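Local coordinates for protein neural-cadherin (Drosophila melanogaster, PDB 3UBF) that mediates calcium-dependent, preferentially homophilic adhesion between cells as a membrane cadherin, this part holding three consecutive cadherin repeats of the ectodomain, at residues V181-Q186 with Q196-E201; Y105-P110 with Q131-D136. One frame throughout, in Å; residues are numbered along the deposited sequence.

Contact 1: V181-Q186 with Q196-E201. With ZN (zinc ion), chain G; ZN (zinc ion), chain J.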
ATOM      1  N   VAL A 181       3.412  -8.073  12.705  1.00 35.62           N
ATOM      2  CA  VAL A 181       4.341  -8.155  11.589  1.00 35.90           C
ATOM      3  C   VAL A 181       4.517  -6.775  10.978  1.00 36.71           C
ATOM      4  O   VAL A 181       3.664  -5.895  11.138  1.00 37.12           O
ATOM      5  CB  VAL A 181       3.830  -9.127  10.511  1.00 35.81           C
ATOM      6  CG1 VAL A 181       3.846 -10.581  11.018  1.00 35.59           C
ATOM      7  CG2 VAL A 181       2.421  -8.725  10.053  1.00 36.31           C
ATOM      8  N   LYS A 182       5.620  -6.587  10.269  1.00 37.24           N
ATOM      9  CA  LYS A 182       5.991  -5.280   9.776  1.00 38.05           C
ATOM     10  C   LYS A 182       6.850  -5.543   8.564  1.00 38.30           C
ATOM     11  O   LYS A 182       7.551  -6.555   8.512  1.00 37.81           O
ATOM     12  CB  LYS A 182       6.815  -4.589  10.853  1.00 39.09           C
ATOM     13  CG  LYS A 182       7.025  -3.098  10.740  1.00 41.94           C
ATOM     14  CD  LYS A 182       8.006  -2.688  11.845  1.00 45.90           C
ATOM     15  CE  LYS A 182       8.358  -1.222  11.816  1.00 49.61           C
ATOM     16  NZ  LYS A 182       7.280  -0.383  12.415  1.00 51.78           N
ATOM     17  N   ALA A 183       6.777  -4.655   7.581  1.00 38.85           N
ATOM     18  CA  ALA A 183       7.708  -4.696   6.465  1.00 40.09           C
ATOM     19  C   ALA A 183       8.473  -3.390   6.474  1.00 41.87           C
ATOM     20  O   ALA A 183       7.887  -2.320   6.626  1.00 42.42           O
ATOM     21  CB  ALA A 183       6.992  -4.893   5.157  1.00 39.55           C
ATOM     22  N   GLU A 184       9.787  -3.477   6.353  1.00 43.24           N
ATOM     23  CA  GLU A 184      10.620  -2.304   6.480  1.00 45.03           C
ATOM     24  C   GLU A 184      11.428  -2.121   5.221  1.00 46.65           C
ATOM     25  O   GLU A 184      11.889  -3.084   4.599  1.00 46.83           O
ATOM     26  CB  GLU A 184      11.536  -2.375   7.710  1.00 45.53           C
ATOM     27  CG  GLU A 184      12.296  -1.071   7.977  1.00 47.78           C
ATOM     28  CD  GLU A 184      13.146  -1.093   9.242  1.00 49.51           C
ATOM     29  OE1 GLU A 184      12.745  -1.732  10.230  1.00 49.17           O
ATOM     30  OE2 GLU A 184      14.219  -0.449   9.255  1.00 52.43           O
ATOM     31  N   ASP A 185      11.589  -0.857   4.874  1.00 48.39           N
ATOM     32  CA  ASP A 185      12.287  -0.424   3.699  1.00 50.49           C
ATOM     33  C   ASP A 185      13.787  -0.431   3.957  1.00 52.65           C
ATOM     34  O   ASP A 185      14.236   0.002   5.019  1.00 53.18           O
ATOM     35  CB  ASP A 185      11.847   1.002   3.416  1.00 51.49           C
ATOM     36  CG  ASP A 185      12.045   1.385   2.005  1.00 52.49           C
ATOM     37  OD1 ASP A 185      12.782   0.662   1.297  1.00 58.28           O
ATOM     38  OD2 ASP A 185      11.445   2.383   1.596  1.00 48.65           O
ATOM     39  N   GLN A 186      14.552  -0.906   2.977  1.00 54.42           N
ATOM     40  CA  GLN A 186      16.010  -0.932   3.061  1.00 57.42           C
ATOM     41  C   GLN A 186      16.593   0.338   2.451  1.00 59.94           C
ATOM     42  O   GLN A 186      17.819   0.507   2.377  1.00 62.08           O
ATOM     43  CB  GLN A 186      16.568  -2.173   2.350  1.00 58.07           C
ATOM     44  CG  GLN A 186      15.980  -3.491   2.841  1.00 56.94           C
ATOM     45  CD  GLN A 186      16.287  -3.750   4.306  1.00 58.14           C
ATOM     46  OE1 GLN A 186      17.433  -4.021   4.663  1.00 60.75           O
ATOM     47  NE2 GLN A 186      15.264  -3.657   5.163  1.00 55.63           N
ATOM     48  N   GLN A 196      11.443   3.972   6.323  1.00 47.17           N
ATOM     49  CA  GLN A 196       9.991   3.891   6.452  1.00 46.07           C
ATOM     50  C   GLN A 196       9.541   2.445   6.466  1.00 44.42           C
ATOM     51  O   GLN A 196      10.233   1.541   5.977  1.00 44.37           O
ATOM     52  CB  GLN A 196       9.275   4.556   5.279  1.00 46.26           C
ATOM     53  CG  GLN A 196       9.542   6.023   5.057  1.00 49.67           C
ATOM     54  CD  GLN A 196       9.677   6.355   3.568  1.00 52.32           C
ATOM     55  OE1 GLN A 196       9.389   5.526   2.696  1.00 51.99           O
ATOM     56  NE2 GLN A 196      10.129   7.570   3.274  1.00 55.19           N
ATOM     57  N   SER A 197       8.346   2.228   6.985  1.00 42.85           N
ATOM     58  CA  SER A 197       7.812   0.904   7.004  1.00 41.03           C
ATOM     59  C   SER A 197       6.295   0.890   6.992  1.00 39.64           C
ATOM     60  O   SER A 197       5.640   1.916   7.046  1.00 40.00           O
ATOM     61  CB  SER A 197       8.358   0.157   8.214  1.00 41.29           C
ATOM     62  OG  SER A 197       8.081   0.849   9.404  1.00 42.87           O
ATOM     63  N   THR A 198       5.745  -0.302   6.887  1.00 38.01           N
ATOM     64  CA  THR A 198       4.339  -0.498   7.053  1.00 37.15           C
ATOM     65  C   THR A 198       3.992  -0.191   8.502  1.00 36.84           C
ATOM     66  O   THR A 198       4.880  -0.025   9.336  1.00 37.18           O
ATOM     67  CB  THR A 198       3.985  -1.964   6.824  1.00 36.08           C
ATOM     68  OG1 THR A 198       4.654  -2.749   7.813  1.00 35.67           O
ATOM     69  CG2 THR A 198       4.395  -2.428   5.425  1.00 36.68           C
ATOM     70  N   PRO A 199       2.694  -0.111   8.804  1.00 36.61           N
ATOM     71  CA  PRO A 199       2.273  -0.259  10.190  1.00 36.67           C
ATOM     72  C   PRO A 199       2.625  -1.656  10.705  1.00 35.65           C
ATOM     73  O   PRO A 199       2.869  -2.578   9.909  1.00 35.16           O
ATOM     74  CB  PRO A 199       0.755  -0.120  10.109  1.00 36.83           C
ATOM     75  CG  PRO A 199       0.507   0.641   8.852  1.00 38.10           C
ATOM     76  CD  PRO A 199       1.562   0.178   7.904  1.00 36.62           C
ATOM     77  N   GLU A 200       2.656  -1.805  12.023  1.00 35.49           N
ATOM     78  CA  GLU A 200       2.813  -3.105  12.647  1.00 34.75           C
ATOM     79  C   GLU A 200       1.441  -3.731  12.704  1.00 34.30           C
ATOM     80  O   GLU A 200       0.640  -3.395  13.580  1.00 35.96           O
ATOM     81  CB  GLU A 200       3.402  -2.955  14.043  1.00 35.14           C
ATOM     82  CG  GLU A 200       4.697  -2.172  14.018  1.00 36.91           C
ATOM     83  CD  GLU A 200       5.281  -1.943  15.378  1.00 40.67           C
ATOM     84  OE1 GLU A 200       4.644  -2.315  16.385  1.00 40.98           O
ATOM     85  OE2 GLU A 200       6.397  -1.373  15.442  1.00 44.52           O
ATOM     86  N   GLU A 201       1.168  -4.611  11.748  1.00 32.69           N
ATOM     87  CA  GLU A 201      -0.132  -5.252  11.618  1.00 32.43           C
ATOM     88  C   GLU A 201      -0.248  -6.528  12.431  1.00 32.01           C
ATOM     89  O   GLU A 201       0.734  -7.244  12.654  1.00 31.84           O
ATOM     90  CB  GLU A 201      -0.440  -5.579  10.147  1.00 31.70           C
ATOM     91  CG  GLU A 201      -1.084  -4.440   9.359  1.00 33.20           C
ATOM     92  CD  GLU A 201      -2.486  -4.065   9.833  1.00 36.27           C
ATOM     93  OE1 GLU A 201      -3.079  -4.761  10.694  1.00 38.91           O
ATOM     94  OE2 GLU A 201      -2.998  -3.044   9.349  1.00 38.42           O
TER
HETATM   95 ZN    ZN G   6      10.337   2.580   0.299  1.00 49.46          ZN
HETATM   96 ZN    ZN J   9       6.598  -0.207  17.260  1.00 90.89          ZN
HETATM   97  O   HOH W   1       6.730   2.253  16.905  1.00 42.88           O
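T198 meets A183 with both branches of its side chain. OG1 lies between the backbone N and the carbonyl carbon (chi1 62°) and takes the N-H of A183 in a nearly straight bond, A183 N to T198 OG1 2.9 Å. The same hydroxyl donates to P199 O from above the carbonyl plane, T198 OG1 to P199 O 2.8 Å. Two bonds therefore fix its rotation. The methyl branch lies beside the alanine, T198 CG2 to A183 CB 3.6 Å, and A132 of strand 126-133 touches both residues. The backbone adds T198 N to A183 O.

K182 slides past T198 in the opposite direction. Its chain is extended as far as CE, which passes S197 OG at 3.2 Å. A bend at chi4 (79°) then places NZ by E200. The two side chains cross obliquely, and K182 NZ to E200 OE2, 3.3 Å, is a weak hydrogen bond within a salt bridge. OE2 also binds a zinc ion, so its negative charge is probably shared between metal and ammonium.

These residues join the last two strands, 176-185 and 201-207, of the middle cadherin repeat, a Greek-key beta sandwich. Regular antiparallel pairing is found at V181 with E201, where V181 N to E201 O is 2.8 Å. Toward Q196 the register shifts by one, and only a single bridge, E184 with S197, follows. Between the two, the hydroxyl of T198 stands in for a backbone acceptor.

At the far end D185 N bonds to Q196 O at 3.0 Å. The carboxylate of D185 divides its work: OD1 accepts from N187 N, while OD2 is a zinc ligand together with H139 and D134. The modelled D185 bond to this metal is too short to be relied on.

Contact 2: Y105-P110 with Q131-D136. With ZN (zinc ion), chain G; ZN (zinc ion), chain B.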
ATOM      1  N   TYR A 105       2.999  -0.345   2.300  1.00 34.72           N
ATOM      2  CA  TYR A 105       1.764  -0.682   2.979  1.00 33.97           C
ATOM      3  C   TYR A 105       1.450  -2.115   2.622  1.00 33.00           C
ATOM      4  O   TYR A 105       1.800  -2.580   1.538  1.00 33.07           O
ATOM      5  CB  TYR A 105       0.633   0.253   2.552  1.00 34.69           C
ATOM      6  CG  TYR A 105       0.528   0.421   1.065  1.00 35.66           C
ATOM      7  CD1 TYR A 105      -0.362  -0.343   0.316  1.00 34.07           C
ATOM      8  CD2 TYR A 105       1.327   1.340   0.404  1.00 38.26           C
ATOM      9  CE1 TYR A 105      -0.451  -0.202  -1.043  1.00 36.47           C
ATOM     10  CE2 TYR A 105       1.256   1.484  -0.968  1.00 40.51           C
ATOM     11  CZ  TYR A 105       0.367   0.715  -1.684  1.00 40.44           C
ATOM     12  OH  TYR A 105       0.310   0.889  -3.047  1.00 44.79           O
ATOM     13  N   PHE A 106       0.819  -2.824   3.548  1.00 32.17           N
ATOM     14  CA  PHE A 106       0.378  -4.184   3.280  1.00 31.40           C
ATOM     15  C   PHE A 106      -0.754  -4.183   2.267  1.00 31.99           C
ATOM     16  O   PHE A 106      -1.686  -3.369   2.365  1.00 32.45           O
ATOM     17  CB  PHE A 106      -0.042  -4.865   4.571  1.00 30.15           C
ATOM     18  CG  PHE A 106       1.121  -5.212   5.467  1.00 30.88           C
ATOM     19  CD1 PHE A 106       1.337  -4.509   6.650  1.00 30.57           C
ATOM     20  CD2 PHE A 106       2.016  -6.227   5.112  1.00 29.30           C
ATOM     21  CE1 PHE A 106       2.397  -4.821   7.468  1.00 30.87           C
ATOM     22  CE2 PHE A 106       3.095  -6.544   5.919  1.00 29.29           C
ATOM     23  CZ  PHE A 106       3.292  -5.843   7.099  1.00 30.67           C
ATOM     24  N   ILE A 107      -0.628  -5.060   1.275  1.00 32.13           N
ATOM     25  CA  ILE A 107      -1.690  -5.313   0.295  1.00 33.36           C
ATOM     26  C   ILE A 107      -2.478  -6.598   0.562  1.00 32.98           C
ATOM     27  O   ILE A 107      -3.448  -6.885  -0.137  1.00 34.24           O
ATOM     28  CB  ILE A 107      -1.188  -5.252  -1.186  1.00 34.11           C
ATOM     29  CG1 ILE A 107      -0.189  -6.363  -1.486  1.00 33.70           C
ATOM     30  CG2 ILE A 107      -0.568  -3.894  -1.467  1.00 34.60           C
ATOM     31  CD1 ILE A 107       0.221  -6.453  -2.956  1.00 35.89           C
ATOM     32  N   ASN A 108      -2.078  -7.362   1.572  1.00 32.14           N
ATOM     33  CA  ASN A 108      -2.927  -8.470   2.067  1.00 32.17           C
ATOM     34  C   ASN A 108      -4.381  -8.057   2.260  1.00 32.67           C
ATOM     35  O   ASN A 108      -4.672  -7.050   2.915  1.00 33.11           O
ATOM     36  CB  ASN A 108      -2.391  -9.029   3.376  1.00 30.76           C
ATOM     37  CG  ASN A 108      -1.042  -9.678   3.209  1.00 31.66           C
ATOM     38  OD1 ASN A 108      -0.011  -9.041   3.440  1.00 33.58           O
ATOM     39  ND2 ASN A 108      -1.031 -10.938   2.778  1.00 28.09           N
ATOM     40  N   ARG A 109      -5.290  -8.814   1.659  1.00 32.88           N
ATOM     41  CA  ARG A 109      -6.710  -8.610   1.898  1.00 33.51           C
ATOM     42  C   ARG A 109      -7.388  -9.953   2.184  1.00 34.10           C
ATOM     43  O   ARG A 109      -6.957 -10.978   1.653  1.00 34.32           O
ATOM     44  CB  ARG A 109      -7.374  -7.846   0.742  1.00 34.66           C
ATOM     45  CG  ARG A 109      -6.920  -6.365   0.574  1.00 32.41           C
ATOM     46  CD  ARG A 109      -7.268  -5.488   1.789  1.00 29.67           C
ATOM     47  NE  ARG A 109      -6.885  -4.080   1.615  1.00 28.70           N
ATOM     48  CZ  ARG A 109      -5.677  -3.583   1.903  1.00 26.27           C
ATOM     49  NH1 ARG A 109      -4.722  -4.354   2.378  1.00 25.89           N
ATOM     50  NH2 ARG A 109      -5.411  -2.308   1.715  1.00 27.24           N
ATOM     51  N   PRO A 110      -8.423  -9.966   3.056  1.00 34.67           N
ATOM     52  CA  PRO A 110      -8.980  -8.846   3.825  1.00 34.84           C
ATOM     53  C   PRO A 110      -8.067  -8.461   4.965  1.00 33.75           C
ATOM     54  O   PRO A 110      -7.168  -9.231   5.320  1.00 33.00           O
ATOM     55  CB  PRO A 110     -10.265  -9.431   4.414  1.00 35.93           C
ATOM     56  CG  PRO A 110     -10.521 -10.694   3.636  1.00 36.88           C
ATOM     57  CD  PRO A 110      -9.174 -11.206   3.305  1.00 34.80           C
ATOM     58  N   GLN A 131       2.401  -9.618   2.181  1.00 37.04           N
ATOM     59  CA  GLN A 131       2.720  -8.896   0.949  1.00 38.41           C
ATOM     60  C   GLN A 131       2.526  -7.425   1.186  1.00 38.26           C
ATOM     61  O   GLN A 131       1.403  -6.968   1.383  1.00 38.76           O
ATOM     62  CB  GLN A 131       1.843  -9.342  -0.219  1.00 39.08           C
ATOM     63  CG  GLN A 131       2.048 -10.793  -0.640  1.00 43.11           C
ATOM     64  CD  GLN A 131       0.809 -11.391  -1.304  1.00 48.50           C
ATOM     65  OE1 GLN A 131       0.343 -10.892  -2.341  1.00 51.04           O
ATOM     66  NE2 GLN A 131       0.258 -12.456  -0.699  1.00 48.41           N
ATOM     67  N   ALA A 132       3.634  -6.691   1.201  1.00 38.20           N
ATOM     68  CA  ALA A 132       3.596  -5.242   1.225  1.00 37.75           C
ATOM     69  C   ALA A 132       4.048  -4.701  -0.129  1.00 38.74           C
ATOM     70  O   ALA A 132       4.754  -5.374  -0.882  1.00 39.37           O
ATOM     71  CB  ALA A 132       4.483  -4.724   2.326  1.00 37.61           C
ATOM     72  N   ARG A 133       3.633  -3.480  -0.430  1.00 39.08           N
ATOM     73  CA  ARG A 133       4.042  -2.791  -1.632  1.00 40.12           C
ATOM     74  C   ARG A 133       4.701  -1.490  -1.230  1.00 39.94           C
ATOM     75  O   ARG A 133       4.151  -0.736  -0.419  1.00 40.21           O
ATOM     76  CB  ARG A 133       2.817  -2.509  -2.498  1.00 41.07           C
ATOM     77  CG  ARG A 133       3.086  -1.734  -3.763  1.00 44.26           C
ATOM     78  CD  ARG A 133       1.765  -1.403  -4.459  1.00 48.67           C
ATOM     79  NE  ARG A 133       1.098  -2.602  -4.975  1.00 51.06           N
ATOM     80  CZ  ARG A 133      -0.218  -2.718  -5.163  1.00 52.03           C
ATOM     81  NH1 ARG A 133      -0.727  -3.852  -5.645  1.00 51.13           N
ATOM     82  NH2 ARG A 133      -1.027  -1.708  -4.856  1.00 52.42           N
ATOM     83  N   ASP A 134       5.888  -1.248  -1.771  1.00 39.91           N
ATOM     84  CA  ASP A 134       6.538   0.051  -1.680  1.00 39.75           C
ATOM     85  C   ASP A 134       6.178   0.779  -2.961  1.00 40.30           C
ATOM     86  O   ASP A 134       6.480   0.291  -4.049  1.00 40.13           O
ATOM     87  CB  ASP A 134       8.061  -0.092  -1.534  1.00 40.12           C
ATOM     88  CG  ASP A 134       8.744   1.204  -1.102  1.00 40.88           C
ATOM     89  OD1 ASP A 134       8.499   2.268  -1.704  1.00 41.48           O
ATOM     90  OD2 ASP A 134       9.561   1.161  -0.158  1.00 40.61           O
ATOM     91  N   PRO A 135       5.496   1.937  -2.841  1.00 40.66           N
ATOM     92  CA  PRO A 135       5.175   2.721  -4.044  1.00 41.85           C
ATOM     93  C   PRO A 135       6.429   3.106  -4.814  1.00 43.35           C
ATOM     94  O   PRO A 135       6.346   3.386  -6.015  1.00 44.68           O
ATOM     95  CB  PRO A 135       4.444   3.965  -3.500  1.00 41.65           C
ATOM     96  CG  PRO A 135       4.688   3.974  -2.026  1.00 40.98           C
ATOM     97  CD  PRO A 135       4.895   2.525  -1.627  1.00 40.19           C
ATOM     98  N   ASP A 136       7.578   3.115  -4.131  1.00 43.46           N
ATOM     99  CA  ASP A 136       8.861   3.251  -4.817  1.00 45.59           C
ATOM    100  C   ASP A 136       9.375   1.918  -5.365  1.00 45.81           C
ATOM    101  O   ASP A 136       9.783   1.013  -4.631  1.00 44.88           O
ATOM    102  CB  ASP A 136       9.917   3.931  -3.939  1.00 46.27           C
ATOM    103  CG  ASP A 136      11.053   4.526  -4.759  1.00 48.95           C
ATOM    104  OD1 ASP A 136      11.390   3.959  -5.823  1.00 51.35           O
ATOM    105  OD2 ASP A 136      11.611   5.561  -4.345  1.00 49.50           O
TER
HETATM  106 ZN    ZN G   6      10.337   2.580   0.299  1.00 49.46          ZN
HETATM  107 ZN    ZN B   1      13.384   6.104  -5.066  1.00 45.25          ZN
HETATM  108  O   HOH W   2      13.087   6.341  -6.588  1.00  2.00           O
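Y105 O takes the N-H of R133, R133 N to Y105 O 2.8 Å, and a CA-H contact from A132, A132 CA to Y105 O 3.2 Å. Y105 N returns a bond to R133 O. The carbonyl of R133 also stands over one face of the Y105 ring, offset toward the rim. P135 CD lies 3.8 Å from Y105 CE2. Ring and arginine chain run side by side, their flat groups 86° apart. Y105 OH lies in the guanidinium plane at its edge, and R133 NH2 to Y105 OH, 3.4 Å, is a weak bond. I107 CG2 sits 3.9 Å above the centre of that guanidinium. An alanine in place of Y105 would probably leave R133 NH2 without this mate, P135 CD without its ring partner, and the guanidinium freer to turn.

Farther on, I107 N bonds to Q131 O, and N108 OD1 receives Q131 N at 2.8 Å. N108 ND2 donates to T129 O. D134 OD1 accepts from D136 N in an Asx turn. D134 and D136 bind separate zinc ions, D136 together with E61 and D98 of the preceding repeat. This is consistent with the DXD calcium-binding motif of cadherins, just past the end of strand 126-133, where it pairs with the short edge strand 105-106.

From the N terminus, the chain leaves the first repeat and enters the second at 105-110. Contact 2 closes the first loop, which runs out through strand 113-117 and returns along strand 126-133. The chain then builds strands 141-149, 154-156 and 162-165. Contact 1 closes a later hairpin, from strand 176-185 back to strand 201-207, with 189-195 not modelled. The loops are in series and neither nests nor crosses. Each contact belongs to a different sheet of the same sandwich. F106 joins them by packing on T198, P199 and E201. At the end facing the first repeat, D134 and D185 share one zinc ion.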